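Local coordinates for uncharacterized protein (Bacteroides fragilis, PDB 3NNG) that is of unknown function but carries a calcium-bound F5/8 type C domain, a beta-sandwich fold that in relatives often binds glycans or membrane phospholipids, at residues W63-F77 against A126-I140. The protein carries 1 engineered substitution. Numbering follows the deposited sequence.
Sequences WWNTVLDRPVTLTGF and AAIEPPIPNVKEFRI
R139 lays its guanidinium flat over the six-membered ring of W63, planes 10° apart, in a cation-pi stack with R139 CZ 3.7 Å from the ring centroid. A bend at chi3 (-57°) folds the arginine's end over the indole, whose NE1 hydrogen-bonds to E61. Beside this stack, N65 lies at the guanidinium edge, its amide plane nearly perpendicular to it. Further along this face the extended side chain of E137 sets its carboxylate against N65 and V67, E137 OE2 3.9 Å from V67 CG2, while OE1 forms a salt bridge with R99.

The opposite face, carrying W64, T66, F138 and I140, is largely apolar. F138 directs its ring edge at the face of F77, centroids 5.6 Å apart and planes at 61°, while A126 CB covers the opposite face of F77, 3.5 Å from F77 CE1. L74 CD2 meets the edge of F138 at 3.8 Å from F138 CD2, and I140 CD1 reaches F77 CE2. I96 and L156 from neighbouring strands close round this cluster.

Antiparallel backbone bonds join 63-68 to 135-140; beyond the corner at D69 and R70, 71-77 pairs antiparallel with pieces of 126-135, V72 with V135, L74 with I132 and F77 with A126. N134 and V135 both face V72 in a G1 beta bulge. K136, bent at chi2 and chi4, curls its ammonium back to 63-68, where NZ donates to L68 O at 2.9 Å.

The chemistry thus splits by face: aromatic and aliphatic groups bury themselves within the beta-sandwich, while outside it R139 is probably steadied by the W63 ring, E137 by R99 and K136 by the L68 carbonyl.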
ATOM      1  N   TRP A  63      -1.365   8.549   3.736  1.00 12.16           N
ATOM      2  CA  TRP A  63      -0.331   7.540   3.506  1.00 19.72           C
ATOM      3  C   TRP A  63      -0.477   6.293   4.385  1.00 15.55           C
ATOM      4  O   TRP A  63      -1.136   6.317   5.433  1.00 16.83           O
ATOM      5  CB  TRP A  63       1.065   8.160   3.651  1.00 13.01           C
ATOM      6  CG  TRP A  63       1.296   8.834   4.984  1.00 14.62           C
ATOM      7  CD1 TRP A  63       1.142  10.163   5.271  1.00 15.48           C
ATOM      8  CD2 TRP A  63       1.708   8.205   6.208  1.00 10.58           C
ATOM      9  NE1 TRP A  63       1.427  10.399   6.598  1.00 16.60           N
ATOM     10  CE2 TRP A  63       1.781   9.214   7.192  1.00 15.12           C
ATOM     11  CE3 TRP A  63       2.010   6.882   6.570  1.00 13.06           C
ATOM     12  CZ2 TRP A  63       2.147   8.942   8.514  1.00 24.20           C
ATOM     13  CZ3 TRP A  63       2.374   6.615   7.884  1.00 15.09           C
ATOM     14  CH2 TRP A  63       2.442   7.640   8.838  1.00 17.52           C
ATOM     15  N   TRP A  64       0.126   5.203   3.926  1.00 13.36           N
ATOM     16  CA  TRP A  64       0.138   3.941   4.649  1.00 14.46           C
ATOM     17  C   TRP A  64       1.581   3.426   4.629  1.00 18.65           C
ATOM     18  O   TRP A  64       2.284   3.555   3.626  1.00 16.94           O
ATOM     19  CB  TRP A  64      -0.849   2.948   4.012  1.00 11.11           C
ATOM     20  CG  TRP A  64      -0.949   1.589   4.698  1.00 12.18           C
ATOM     21  CD1 TRP A  64      -1.937   1.150   5.564  1.00  9.54           C
ATOM     22  CD2 TRP A  64      -0.050   0.483   4.529  1.00 17.10           C
ATOM     23  NE1 TRP A  64      -1.690  -0.159   5.938  1.00 14.12           N
ATOM     24  CE2 TRP A  64      -0.535  -0.582   5.334  1.00  8.72           C
ATOM     25  CE3 TRP A  64       1.120   0.293   3.777  1.00 17.97           C
ATOM     26  CZ2 TRP A  64       0.118  -1.808   5.409  1.00  9.37           C
ATOM     27  CZ3 TRP A  64       1.773  -0.936   3.854  1.00  8.44           C
ATOM     28  CH2 TRP A  64       1.267  -1.972   4.663  1.00  8.42           C
ATOM     29  N   ASN A  65       2.030   2.867   5.744  1.00 10.71           N
ATOM     30  CA  ASN A  65       3.448   2.577   5.938  1.00 12.80           C
ATOM     31  C   ASN A  65       3.613   1.219   6.588  1.00 15.61           C
ATOM     32  O   ASN A  65       2.798   0.839   7.436  1.00 14.05           O
ATOM     33  CB  ASN A  65       4.079   3.644   6.837  1.00 10.67           C
ATOM     34  CG  ASN A  65       5.589   3.502   6.958  1.00 12.35           C
ATOM     35  OD1 ASN A  65       6.098   2.745   7.795  1.00 17.74           O
ATOM     36  ND2 ASN A  65       6.311   4.236   6.128  1.00 10.41           N
ATOM     37  N   THR A  66       4.650   0.484   6.186  1.00 13.76           N
ATOM     38  CA  THR A  66       4.996  -0.762   6.861  1.00 16.20           C
ATOM     39  C   THR A  66       6.496  -0.864   7.147  1.00 18.91           C
ATOM     40  O   THR A  66       7.338  -0.578   6.282  1.00 15.57           O
ATOM     41  CB  THR A  66       4.516  -2.017   6.074  1.00 17.73           C
ATOM     42  OG1 THR A  66       4.859  -3.203   6.805  1.00 15.80           O
ATOM     43  CG2 THR A  66       5.162  -2.078   4.685  1.00 15.77           C
ATOM     44  N   VAL A  67       6.821  -1.236   8.381  1.00 13.49           N
ATOM     45  CA  VAL A  67       8.168  -1.672   8.718  1.00  7.13           C
ATOM     46  C   VAL A  67       8.200  -3.180   8.512  1.00 10.60           C
ATOM     47  O   VAL A  67       7.481  -3.916   9.186  1.00 15.10           O
ATOM     48  CB  VAL A  67       8.511  -1.368  10.195  1.00 18.20           C
ATOM     49  CG1 VAL A  67       9.997  -1.591  10.456  1.00 27.15           C
ATOM     50  CG2 VAL A  67       8.113   0.057  10.557  1.00 17.51           C
ATOM     51  N   LEU A  68       9.001  -3.640   7.555  1.00 13.71           N
ATOM     52  CA  LEU A  68       9.127  -5.068   7.296  1.00 17.72           C
ATOM     53  C   LEU A  68      10.023  -5.673   8.360  1.00 20.02           C
ATOM     54  O   LEU A  68      10.991  -5.044   8.767  1.00 19.80           O
ATOM     55  CB  LEU A  68       9.714  -5.313   5.896  1.00 15.81           C
ATOM     56  CG  LEU A  68       8.826  -4.913   4.696  1.00 19.64           C
ATOM     57  CD1 LEU A  68       8.651  -3.405   4.575  1.00  9.63           C
ATOM     58  CD2 LEU A  68       9.364  -5.483   3.375  1.00 21.52           C
ATOM     59  N   ASP A  69       9.709  -6.874   8.832  1.00 18.43           N
ATOM     60  CA  ASP A  69      10.621  -7.535   9.771  1.00 19.55           C
ATOM     61  C   ASP A  69      11.808  -8.147   9.020  1.00 17.02           C
ATOM     62  O   ASP A  69      12.922  -8.166   9.529  1.00 23.33           O
ATOM     63  CB  ASP A  69       9.902  -8.633  10.556  1.00 26.51           C
ATOM     64  CG  ASP A  69       9.247  -9.663   9.647  1.00 28.97           C
ATOM     65  OD1 ASP A  69       8.320  -9.300   8.887  1.00 25.24           O
ATOM     66  OD2 ASP A  69       9.655 -10.838   9.700  1.00 29.58           O
ATOM     67  N   ARG A  70      11.555  -8.652   7.812  1.00 13.68           N
ATOM     68  CA  ARG A  70      12.616  -9.161   6.943  1.00 24.72           C
ATOM     69  C   ARG A  70      12.662  -8.316   5.678  1.00 30.30           C
ATOM     70  O   ARG A  70      11.749  -8.366   4.853  1.00 32.37           O
ATOM     71  CB  ARG A  70      12.365 -10.628   6.570  1.00 30.52           C
ATOM     72  CG  ARG A  70      13.230 -11.135   5.411  1.00 35.47           C
ATOM     73  CD  ARG A  70      12.894 -12.592   5.002  1.00 34.10           C
ATOM     74  NE  ARG A  70      11.589 -12.717   4.353  1.00 27.93           N
ATOM     75  CZ  ARG A  70      11.374 -12.514   3.053  1.00 28.99           C
ATOM     76  NH1 ARG A  70      12.368 -12.170   2.247  1.00 27.13           N
ATOM     77  NH2 ARG A  70      10.158 -12.652   2.550  1.00 31.80           N
ATOM     78  N   PRO A  71      13.735  -7.536   5.514  1.00 29.39           N
ATOM     79  CA  PRO A  71      13.876  -6.708   4.309  1.00 28.63           C
ATOM     80  C   PRO A  71      13.848  -7.542   3.030  1.00 27.36           C
ATOM     81  O   PRO A  71      14.307  -8.691   3.008  1.00 20.17           O
ATOM     82  CB  PRO A  71      15.247  -6.053   4.467  1.00 29.93           C
ATOM     83  CG  PRO A  71      15.676  -6.289   5.868  1.00 38.60           C
ATOM     84  CD  PRO A  71      14.772  -7.281   6.528  1.00 32.28           C
ATOM     85  N   VAL A  72      13.303  -6.967   1.967  1.00 22.80           N
ATOM     86  CA  VAL A  72      13.201  -7.703   0.720  1.00 23.79           C
ATOM     87  C   VAL A  72      13.735  -6.905  -0.457  1.00 20.11           C
ATOM     88  O   VAL A  72      13.799  -5.672  -0.432  1.00 16.19           O
ATOM     89  CB  VAL A  72      11.752  -8.132   0.405  1.00 20.58           C
ATOM     90  CG1 VAL A  72      11.072  -8.738   1.638  1.00 18.81           C
ATOM     91  CG2 VAL A  72      10.943  -6.956  -0.137  1.00 25.47           C
ATOM     92  N   THR A  73      14.116  -7.629  -1.495  1.00 16.14           N
ATOM     93  CA  THR A  73      14.394  -7.002  -2.761  1.00 22.15           C
ATOM     94  C   THR A  73      13.042  -6.797  -3.445  1.00 19.95           C
ATOM     95  O   THR A  73      12.470  -7.725  -4.001  1.00 19.92           O
ATOM     96  CB  THR A  73      15.367  -7.863  -3.567  1.00 22.99           C
ATOM     97  OG1 THR A  73      16.604  -7.905  -2.847  1.00 23.12           O
ATOM     98  CG2 THR A  73      15.598  -7.274  -4.956  1.00 21.15           C
ATOM     99  N   LEU A  74      12.532  -5.572  -3.371  1.00 17.42           N
ATOM    100  CA  LEU A  74      11.147  -5.278  -3.746  1.00 20.28           C
ATOM    101  C   LEU A  74      10.939  -5.205  -5.250  1.00 23.18           C
ATOM    102  O   LEU A  74      11.504  -4.329  -5.911  1.00 18.95           O
ATOM    103  CB  LEU A  74      10.728  -3.949  -3.113  1.00 18.02           C
ATOM    104  CG  LEU A  74       9.304  -3.483  -3.376  1.00 19.42           C
ATOM    105  CD1 LEU A  74       8.322  -4.558  -2.902  1.00 16.23           C
ATOM    106  CD2 LEU A  74       9.043  -2.147  -2.675  1.00 14.62           C
ATOM    107  N   THR A  75      10.105  -6.102  -5.785  1.00 16.04           N
ATOM    108  CA  THR A  75       9.845  -6.128  -7.227  1.00 15.95           C
ATOM    109  C   THR A  75       8.559  -5.393  -7.625  1.00 22.82           C
ATOM    110  O   THR A  75       8.354  -5.061  -8.786  1.00 18.24           O
ATOM    111  CB  THR A  75       9.832  -7.574  -7.796  1.00 27.75           C
ATOM    112  OG1 THR A  75       9.786  -7.519  -9.227  1.00 45.30           O
ATOM    113  CG2 THR A  75       8.626  -8.363  -7.287  1.00 12.87           C
ATOM    114  N   GLY A  76       7.699  -5.122  -6.658  1.00 22.05           N
ATOM    115  CA  GLY A  76       6.490  -4.377  -6.945  1.00 19.82           C
ATOM    116  C   GLY A  76       5.535  -4.484  -5.781  1.00 21.64           C
ATOM    117  O   GLY A  76       5.879  -5.066  -4.753  1.00 16.45           O
ATOM    118  N   PHE A  77       4.334  -3.931  -5.937  1.00 18.11           N
ATOM    119  CA  PHE A  77       3.315  -4.099  -4.925  1.00 11.58           C
ATOM    120  C   PHE A  77       1.953  -4.176  -5.603  1.00 20.51           C
ATOM    121  O   PHE A  77       1.832  -3.980  -6.820  1.00 16.32           O
ATOM    122  CB  PHE A  77       3.365  -2.941  -3.920  1.00 10.36           C
ATOM    123  CG  PHE A  77       2.919  -1.637  -4.491  1.00 16.90           C
ATOM    124  CD1 PHE A  77       3.787  -0.864  -5.253  1.00 26.69           C
ATOM    125  CD2 PHE A  77       1.630  -1.188  -4.287  1.00 17.19           C
ATOM    126  CE1 PHE A  77       3.371   0.344  -5.795  1.00 22.62           C
ATOM    127  CE2 PHE A  77       1.198   0.006  -4.828  1.00 16.30           C
ATOM    128  CZ  PHE A  77       2.074   0.781  -5.581  1.00 26.40           C
ATOM    129  N   ALA A 126       1.694  -3.031  -9.369  1.00 19.79           N
ATOM    130  CA  ALA A 126       2.554  -1.950  -9.812  1.00 24.03           C
ATOM    131  C   ALA A 126       3.997  -2.405  -9.663  1.00 21.36           C
ATOM    132  O   ALA A 126       4.459  -2.677  -8.557  1.00 20.87           O
ATOM    133  CB  ALA A 126       2.293  -0.690  -9.011  1.00 22.37           C
ATOM    134  N   ALA A 127       4.691  -2.507 -10.792  1.00 17.92           N
ATOM    135  CA  ALA A 127       6.068  -2.978 -10.823  1.00 23.77           C
ATOM    136  C   ALA A 127       7.046  -1.946 -10.262  1.00 29.76           C
ATOM    137  O   ALA A 127       6.892  -0.742 -10.471  1.00 26.32           O
ATOM    138  CB  ALA A 127       6.456  -3.361 -12.259  1.00 20.77           C
ATOM    139  N   ILE A 128       8.046  -2.433  -9.532  1.00 33.94           N
ATOM    140  CA  ILE A 128       9.160  -1.602  -9.091  1.00 25.00           C
ATOM    141  C   ILE A 128      10.399  -2.051  -9.861  1.00 24.24           C
ATOM    142  O   ILE A 128      10.868  -3.192  -9.714  1.00 22.70           O
ATOM    143  CB  ILE A 128       9.418  -1.746  -7.585  1.00 27.21           C
ATOM    144  CG1 ILE A 128       8.183  -1.349  -6.781  1.00 22.76           C
ATOM    145  CG2 ILE A 128      10.618  -0.891  -7.160  1.00 26.33           C
ATOM    146  CD1 ILE A 128       7.951   0.122  -6.740  1.00 31.74           C
ATOM    147  N   GLU A 129      10.928  -1.158 -10.686  1.00 24.06           N
ATOM    148  CA  GLU A 129      11.949  -1.547 -11.643  1.00 23.93           C
ATOM    149  C   GLU A 129      13.161  -0.617 -11.656  1.00 33.26           C
ATOM    150  O   GLU A 129      13.011   0.603 -11.777  1.00 33.10           O
ATOM    151  CB  GLU A 129      11.337  -1.615 -13.043  1.00 36.48           C
ATOM    152  CG  GLU A 129      12.308  -2.109 -14.105  1.00 52.57           C
ATOM    153  CD  GLU A 129      12.615  -3.593 -13.983  1.00 54.31           C
ATOM    154  OE1 GLU A 129      11.692  -4.372 -13.652  1.00 53.06           O
ATOM    155  OE2 GLU A 129      13.780  -3.978 -14.231  1.00 53.24           O
ATOM    156  N   PRO A 130      14.372  -1.193 -11.528  1.00 28.38           N
ATOM    157  CA  PRO A 130      14.603  -2.610 -11.222  1.00 21.92           C
ATOM    158  C   PRO A 130      14.162  -2.833  -9.788  1.00 19.73           C
ATOM    159  O   PRO A 130      13.908  -1.848  -9.094  1.00 23.54           O
ATOM    160  CB  PRO A 130      16.130  -2.741 -11.287  1.00 21.02           C
ATOM    161  CG  PRO A 130      16.604  -1.555 -12.010  1.00 29.03           C
ATOM    162  CD  PRO A 130      15.633  -0.463 -11.708  1.00 25.80           C
ATOM    163  N   PRO A 131      14.083  -4.091  -9.341  1.00 19.31           N
ATOM    164  CA  PRO A 131      13.701  -4.321  -7.943  1.00 21.69           C
ATOM    165  C   PRO A 131      14.645  -3.574  -6.994  1.00 20.19           C
ATOM    166  O   PRO A 131      15.841  -3.437  -7.291  1.00 19.55           O
ATOM    167  CB  PRO A 131      13.871  -5.839  -7.776  1.00 22.54           C
ATOM    168  CG  PRO A 131      13.858  -6.401  -9.178  1.00 19.41           C
ATOM    169  CD  PRO A 131      14.469  -5.335 -10.034  1.00 19.99           C
ATOM    170  N   ILE A 132      14.117  -3.103  -5.866  1.00 18.49           N
ATOM    171  CA  ILE A 132      14.939  -2.400  -4.887  1.00 20.04           C
ATOM    172  C   ILE A 132      15.373  -3.316  -3.753  1.00 15.26           C
ATOM    173  O   ILE A 132      14.552  -3.740  -2.946  1.00 20.32           O
ATOM    174  CB  ILE A 132      14.204  -1.203  -4.279  1.00 17.90           C
ATOM    175  CG1 ILE A 132      13.695  -0.265  -5.383  1.00 24.88           C
ATOM    176  CG2 ILE A 132      15.125  -0.472  -3.291  1.00 12.61           C
ATOM    177  CD1 ILE A 132      12.794   0.852  -4.863  1.00 23.10           C
ATOM    178  N   PRO A 133      16.678  -3.607  -3.678  1.00 14.66           N
ATOM    179  CA  PRO A 133      17.236  -4.513  -2.660  1.00 16.08           C
ATOM    180  C   PRO A 133      17.171  -3.943  -1.242  1.00 18.08           C
ATOM    181  O   PRO A 133      17.252  -2.727  -1.065  1.00 18.68           O
ATOM    182  CB  PRO A 133      18.700  -4.676  -3.092  1.00 19.98           C
ATOM    183  CG  PRO A 133      18.744  -4.231  -4.542  1.00 16.08           C
ATOM    184  CD  PRO A 133      17.702  -3.149  -4.634  1.00 13.53           C
ATOM    185  N   ASN A 134      17.004  -4.825  -0.259  1.00 17.97           N
ATOM    186  CA  ASN A 134      17.050  -4.476   1.174  1.00 13.09           C
ATOM    187  C   ASN A 134      16.031  -3.442   1.658  1.00 13.17           C
ATOM    188  O   ASN A 134      16.336  -2.628   2.534  1.00 16.14           O
ATOM    189  CB  ASN A 134      18.460  -4.034   1.600  1.00 20.16           C
ATOM    190  CG  ASN A 134      19.568  -4.930   1.041  1.00 29.93           C
ATOM    191  OD1 ASN A 134      19.505  -6.156   1.124  1.00 29.25           O
ATOM    192  ND2 ASN A 134      20.599  -4.305   0.479  1.00 36.99           N
ATOM    193  N   VAL A 135      14.821  -3.460   1.108  1.00 15.08           N
ATOM    194  CA  VAL A 135      13.797  -2.542   1.600  1.00 11.39           C
ATOM    195  C   VAL A 135      13.385  -2.950   3.012  1.00 14.63           C
ATOM    196  O   VAL A 135      12.914  -4.070   3.224  1.00 17.46           O
ATOM    197  CB  VAL A 135      12.573  -2.488   0.673  1.00 12.63           C
ATOM    198  CG1 VAL A 135      11.436  -1.761   1.356  1.00 16.10           C
ATOM    199  CG2 VAL A 135      12.937  -1.790  -0.663  1.00 10.04           C
ATOM    200  N   LYS A 136      13.590  -2.061   3.980  1.00 14.65           N
ATOM    201  CA  LYS A 136      13.204  -2.345   5.376  1.00 13.12           C
ATOM    202  C   LYS A 136      11.892  -1.658   5.741  1.00 15.52           C
ATOM    203  O   LYS A 136      11.126  -2.162   6.560  1.00 19.21           O
ATOM    204  CB  LYS A 136      14.313  -1.922   6.352  1.00 21.31           C
ATOM    205  CG  LYS A 136      14.070  -2.279   7.835  1.00 20.71           C
ATOM    206  CD  LYS A 136      13.789  -3.760   7.991  1.00 27.04           C
ATOM    207  CE  LYS A 136      14.024  -4.255   9.409  1.00 38.52           C
ATOM    208  NZ  LYS A 136      13.009  -3.843  10.409  1.00 36.71           N
ATOM    209  N   GLU A 137      11.631  -0.515   5.113  1.00 12.81           N
ATOM    210  CA  GLU A 137      10.398   0.238   5.337  1.00 21.41           C
ATOM    211  C   GLU A 137       9.791   0.715   3.996  1.00 20.67           C
ATOM    212  O   GLU A 137      10.514   1.136   3.093  1.00 19.77           O
ATOM    213  CB  GLU A 137      10.694   1.431   6.259  1.00 18.21           C
ATOM    214  CG  GLU A 137       9.489   2.031   6.943  1.00 21.44           C
ATOM    215  CD  GLU A 137       9.873   2.918   8.128  1.00 26.55           C
ATOM    216  OE1 GLU A 137      11.097   3.107   8.350  1.00 20.43           O
ATOM    217  OE2 GLU A 137       8.951   3.421   8.823  1.00 18.15           O
ATOM    218  N   PHE A 138       8.467   0.651   3.878  1.00 15.55           N
ATOM    219  CA  PHE A 138       7.764   0.995   2.643  1.00 13.04           C
ATOM    220  C   PHE A 138       6.632   1.942   2.987  1.00 17.28           C
ATOM    221  O   PHE A 138       5.863   1.672   3.909  1.00 14.59           O
ATOM    222  CB  PHE A 138       7.208  -0.284   2.003  1.00  4.98           C
ATOM    223  CG  PHE A 138       6.249  -0.064   0.845  1.00 16.44           C
ATOM    224  CD1 PHE A 138       4.919   0.236   1.072  1.00  7.15           C
ATOM    225  CD2 PHE A 138       6.666  -0.254  -0.469  1.00 10.95           C
ATOM    226  CE1 PHE A 138       4.027   0.401   0.021  1.00 14.76           C
ATOM    227  CE2 PHE A 138       5.792  -0.086  -1.531  1.00 16.79           C
ATOM    228  CZ  PHE A 138       4.457   0.234  -1.289  1.00 10.78           C
ATOM    229  N   ARG A 139       6.540   3.060   2.265  1.00 17.27           N
ATOM    230  CA  ARG A 139       5.413   3.984   2.423  1.00 12.89           C
ATOM    231  C   ARG A 139       4.731   4.252   1.092  1.00 15.95           C
ATOM    232  O   ARG A 139       5.399   4.472   0.076  1.00 16.65           O
ATOM    233  CB  ARG A 139       5.846   5.319   3.044  1.00 14.48           C
ATOM    234  CG  ARG A 139       4.647   6.249   3.380  1.00 14.39           C
ATOM    235  CD  ARG A 139       5.032   7.381   4.359  1.00 13.12           C
ATOM    236  NE  ARG A 139       5.600   6.866   5.604  1.00 15.13           N
ATOM    237  CZ  ARG A 139       5.709   7.576   6.732  1.00 22.06           C
ATOM    238  NH1 ARG A 139       5.281   8.831   6.783  1.00 13.27           N
ATOM    239  NH2 ARG A 139       6.250   7.034   7.815  1.00 16.72           N
ATOM    240  N   ILE A 140       3.402   4.252   1.100  1.00 16.75           N
ATOM    241  CA  ILE A 140       2.657   4.695  -0.063  1.00 12.98           C
ATOM    242  C   ILE A 140       1.883   5.985   0.220  1.00 15.91           C
ATOM    243  O   ILE A 140       0.958   6.002   1.030  1.00 23.52           O
ATOM    244  CB  ILE A 140       1.746   3.568  -0.631  1.00 18.48           C
ATOM    245  CG1 ILE A 140       0.970   4.053  -1.856  1.00 14.94           C
ATOM    246  CG2 ILE A 140       0.812   3.016   0.438  1.00  9.79           C
ATOM    247  CD1 ILE A 140       0.282   2.919  -2.636  1.00  8.80           C
TER
HETATM  248  O   HOH W   1      10.217  -5.482 -11.219  1.00 30.59           O